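Local coordinates for prophage MuSo2, 43 kDa tail protein (Shewanella oneidensis, PDB 3CDD) that probably serves as a structural component of the baseplate of a Mu-like contractile phage tail, assembling as a trimer, at residues V72-W80 / S92-D101. Residues are numbered along the deposited sequence; the frame is centred on the assembly and turned at random. Where two conformers were deposited one is given.
Sequences VITGYVDDW and SVSGRDKTAD
Asp78 and Arg96 meet across an antiparallel beta hairpin, strands 70-84 and 88-97, interrupted by a classic beta bulge, and they illustrate how an irregular strand can present a carboxylate to its partner. At the bulge Asp78 and Asp79 both face Ser94, whose carbonyl oxygen accepts from both backbone nitrogens, at 2.8 Å from Asp78 N and 3.1 Å from Asp79 N. The extra residue directs Asp78 toward the other strand, where Arg96 crosses it at about a right angle. The arginine chain bends at its third torsion (chi3 -65°) and presents its side: NE lies 2.8 Å from Asp78 OD2, while NH2 reaches OD1 at 3.2 Å in a nearly straight bond. Both oxygens are met on their syn sides, although the carboxylate and guanidinium planes are turned 43° apart. Ala100 CB lies over the centre of one guanidinium face, and NH2 has a second acidic partner in Asp104. Asp78 OD2 also bridges to Arg208 of the second subunit, so the bulge lies at the trimer interface.

Beyond the bulge, Trp80 offers its ring edge to Val93, with CE3 3.8 Å from CG1. In the other direction, the Tyr76 ring slants across the aliphatic chain of Lys98, whose NZ bonds to Gly131 O. Asp97 then ends the strand and caps the following turn: its OD1 accepts from Thr99 N at 2.9 Å. The next residue, Lys98, donates through N to Thr74 O across the hairpin, at 2.9 Å, and Asp97 CB lies 3.1 Å from that same Thr74 O.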
loop_
_atom_site.group_PDB
_atom_site.type_symbol
_atom_site.label_atom_id
_atom_site.label_comp_id
_atom_site.label_asym_id
_atom_site.label_seq_id
_atom_site.Cartn_x
_atom_site.Cartn_y
_atom_site.Cartn_z
ATOM N N VAL A 72 27.740 15.330 7.729
ATOM C CA VAL A 72 26.303 15.465 7.497
ATOM C C VAL A 72 25.578 14.266 8.118
ATOM O O VAL A 72 24.538 14.422 8.760
ATOM C CB VAL A 72 25.988 15.606 5.984
ATOM C CG1 VAL A 72 24.467 15.729 5.739
ATOM C CG2 VAL A 72 26.698 16.821 5.397
ATOM N N ILE A 73 26.142 13.075 7.931
ATOM C CA ILE A 73 25.516 11.825 8.387
ATOM C C ILE A 73 26.577 10.745 8.585
ATOM O O ILE A 73 27.525 10.611 7.784
ATOM C CB ILE A 73 24.343 11.325 7.441
ATOM C CG1 ILE A 73 23.512 10.213 8.111
ATOM C CG2 ILE A 73 24.849 10.899 6.011
ATOM C CD1 ILE A 73 22.248 9.860 7.347
ATOM N N THR A 74 26.398 9.971 9.657
ATOM C CA THR A 74 27.310 8.899 10.034
ATOM C C THR A 74 26.489 7.627 10.288
ATOM O O THR A 74 25.615 7.586 11.175
ATOM C CB THR A 74 28.094 9.270 11.313
ATOM O OG1 THR A 74 28.727 10.547 11.146
ATOM C CG2 THR A 74 29.142 8.213 11.668
ATOM N N GLY A 75 26.773 6.586 9.515
ATOM C CA GLY A 75 26.043 5.325 9.677
ATOM C C GLY A 75 26.638 4.159 8.925
ATOM O O GLY A 75 27.855 3.984 8.899
ATOM N N TYR A 76 25.757 3.361 8.326
ATOM C CA TYR A 76 26.130 2.143 7.628
ATOM C C TYR A 76 25.364 2.017 6.327
ATOM O O TYR A 76 24.239 2.473 6.214
ATOM C CB TYR A 76 25.802 0.915 8.483
ATOM C CG TYR A 76 26.415 0.951 9.846
ATOM C CD1 TYR A 76 27.723 0.511 10.052
ATOM C CD2 TYR A 76 25.690 1.424 10.935
ATOM C CE1 TYR A 76 28.302 0.552 11.321
ATOM C CE2 TYR A 76 26.253 1.454 12.209
ATOM C CZ TYR A 76 27.555 1.021 12.390
ATOM O OH TYR A 76 28.111 1.063 13.648
ATOM N N VAL A 77 25.987 1.367 5.350
ATOM C CA VAL A 77 25.327 1.033 4.110
ATOM C C VAL A 77 24.341 -0.071 4.390
ATOM O O VAL A 77 24.710 -1.124 4.922
ATOM C CB VAL A 77 26.346 0.559 3.041
ATOM C CG1 VAL A 77 25.624 0.070 1.794
ATOM C CG2 VAL A 77 27.294 1.697 2.696
ATOM N N ASP A 78 23.077 0.185 4.063
ATOM C CA ASP A 78 22.054 -0.852 4.133
ATOM C C ASP A 78 22.090 -1.672 2.867
ATOM O O ASP A 78 22.167 -2.901 2.931
ATOM C CB ASP A 78 20.664 -0.233 4.264
ATOM C CG ASP A 78 20.329 0.159 5.674
ATOM O OD1 ASP A 78 20.691 -0.593 6.608
ATOM O OD2 ASP A 78 19.667 1.208 5.841
ATOM N N ASP A 79 22.044 -0.970 1.727
ATOM C CA ASP A 79 21.871 -1.564 0.407
ATOM C C ASP A 79 22.947 -1.116 -0.587
ATOM O O ASP A 79 23.253 0.073 -0.704
ATOM C CB ASP A 79 20.476 -1.227 -0.179
ATOM C CG ASP A 79 19.315 -1.847 0.622
ATOM O OD1 ASP A 79 19.405 -1.927 1.859
ATOM O OD2 ASP A 79 18.299 -2.285 0.011
ATOM N N TRP A 80 23.504 -2.092 -1.287
ATOM C CA TRP A 80 24.327 -1.891 -2.457
ATOM C C TRP A 80 23.447 -2.224 -3.673
ATOM O O TRP A 80 22.849 -3.293 -3.740
ATOM C CB TRP A 80 25.545 -2.825 -2.360
ATOM C CG TRP A 80 26.296 -3.046 -3.636
ATOM C CD1 TRP A 80 26.443 -4.228 -4.290
ATOM C CD2 TRP A 80 26.977 -2.054 -4.429
ATOM N NE1 TRP A 80 27.188 -4.041 -5.436
ATOM C CE2 TRP A 80 27.527 -2.717 -5.542
ATOM C CE3 TRP A 80 27.171 -0.667 -4.303
ATOM C CZ2 TRP A 80 28.284 -2.048 -6.528
ATOM C CZ3 TRP A 80 27.937 0.001 -5.284
ATOM C CH2 TRP A 80 28.473 -0.693 -6.373
ATOM N N SER A 92 24.403 2.659 -6.846
ATOM C CA SER A 92 23.890 3.472 -5.762
ATOM C C SER A 92 23.958 2.683 -4.482
ATOM O O SER A 92 23.931 1.434 -4.496
ATOM C CB SER A 92 22.479 4.049 -6.044
ATOM O OG SER A 92 21.415 3.131 -5.940
ATOM N N VAL A 93 24.137 3.417 -3.385
ATOM C CA VAL A 93 24.009 2.873 -2.043
ATOM C C VAL A 93 22.897 3.634 -1.317
ATOM O O VAL A 93 22.583 4.804 -1.639
ATOM C CB VAL A 93 25.327 2.992 -1.238
ATOM C CG1 VAL A 93 26.377 2.009 -1.764
ATOM C CG2 VAL A 93 25.862 4.433 -1.268
ATOM N N SER A 94 22.292 2.949 -0.360
ATOM C CA SER A 94 21.306 3.525 0.546
ATOM C C SER A 94 21.673 3.085 1.955
ATOM O O SER A 94 22.375 2.087 2.122
ATOM C CB SER A 94 19.919 2.998 0.194
ATOM O OG SER A 94 18.903 3.787 0.774
ATOM N N GLY A 95 21.184 3.808 2.953
ATOM C CA GLY A 95 21.406 3.446 4.347
ATOM C C GLY A 95 20.797 4.459 5.294
ATOM O O GLY A 95 19.993 5.314 4.913
ATOM N N ARG A 96 21.237 4.379 6.531
ATOM C CA ARG A 96 20.669 5.149 7.635
ATOM C C ARG A 96 21.856 5.481 8.550
ATOM O O ARG A 96 22.937 4.898 8.405
ATOM C CB ARG A 96 19.650 4.275 8.368
ATOM C CG ARG A 96 18.333 4.056 7.607
ATOM C CD ARG A 96 17.452 2.957 8.204
ATOM N NE ARG A 96 18.086 1.635 8.115
ATOM C CZ ARG A 96 17.714 0.589 8.844
ATOM N NH1 ARG A 96 16.693 0.705 9.695
ATOM N NH2 ARG A 96 18.362 -0.564 8.737
ATOM N N ASP A 97 21.661 6.402 9.490
ATOM C CA ASP A 97 22.705 6.692 10.464
ATOM C C ASP A 97 22.827 5.547 11.494
ATOM O O ASP A 97 21.999 4.641 11.500
ATOM C CB ASP A 97 22.555 8.130 11.041
ATOM C CG ASP A 97 21.746 8.213 12.331
ATOM O OD1 ASP A 97 21.309 7.180 12.914
ATOM O OD2 ASP A 97 21.578 9.375 12.775
ATOM N N LYS A 98 23.877 5.571 12.318
ATOM C CA LYS A 98 24.187 4.486 13.277
ATOM C C LYS A 98 23.019 4.019 14.145
ATOM O O LYS A 98 22.925 2.828 14.470
ATOM C CB LYS A 98 25.341 4.900 14.206
ATOM C CG LYS A 98 26.710 4.931 13.553
ATOM C CD LYS A 98 27.778 5.469 14.512
ATOM C CE LYS A 98 27.883 4.592 15.742
ATOM N NZ LYS A 98 29.177 4.790 16.478
ATOM N N THR A 99 22.137 4.949 14.524
ATOM C CA THR A 99 21.007 4.619 15.413
ATOM C C THR A 99 20.035 3.611 14.788
ATOM O O THR A 99 19.151 3.095 15.468
ATOM C CB THR A 99 20.245 5.868 15.905
ATOM O OG1 THR A 99 19.722 6.596 14.784
ATOM C CG2 THR A 99 21.155 6.780 16.746
ATOM N N ALA A 100 20.227 3.296 13.502
ATOM C CA ALA A 100 19.371 2.309 12.845
ATOM C C ALA A 100 19.506 0.931 13.502
ATOM O O ALA A 100 18.543 0.172 13.536
ATOM C CB ALA A 100 19.675 2.231 11.366
ATOM N N ASP A 101 20.689 0.614 14.034
ATOM C CA ASP A 101 20.878 -0.627 14.784
ATOM C C ASP A 101 19.940 -0.687 15.992
ATOM O O ASP A 101 19.457 -1.761 16.349
ATOM C CB ASP A 101 22.336 -0.798 15.232
ATOM C CG ASP A 101 23.249 -1.240 14.095
ATOM O OD1 ASP A 101 22.732 -1.701 13.044
ATOM O OD2 ASP A 101 24.486 -1.117 14.248
HETATM O O HOH W 1 23.713 11.054 11.503
HETATM O O HOH W 2 26.006 0.922 15.399
HETATM O O HOH W 3 22.064 1.588 7.912
HETATM O O HOH W 4 21.739 -0.527 9.900
#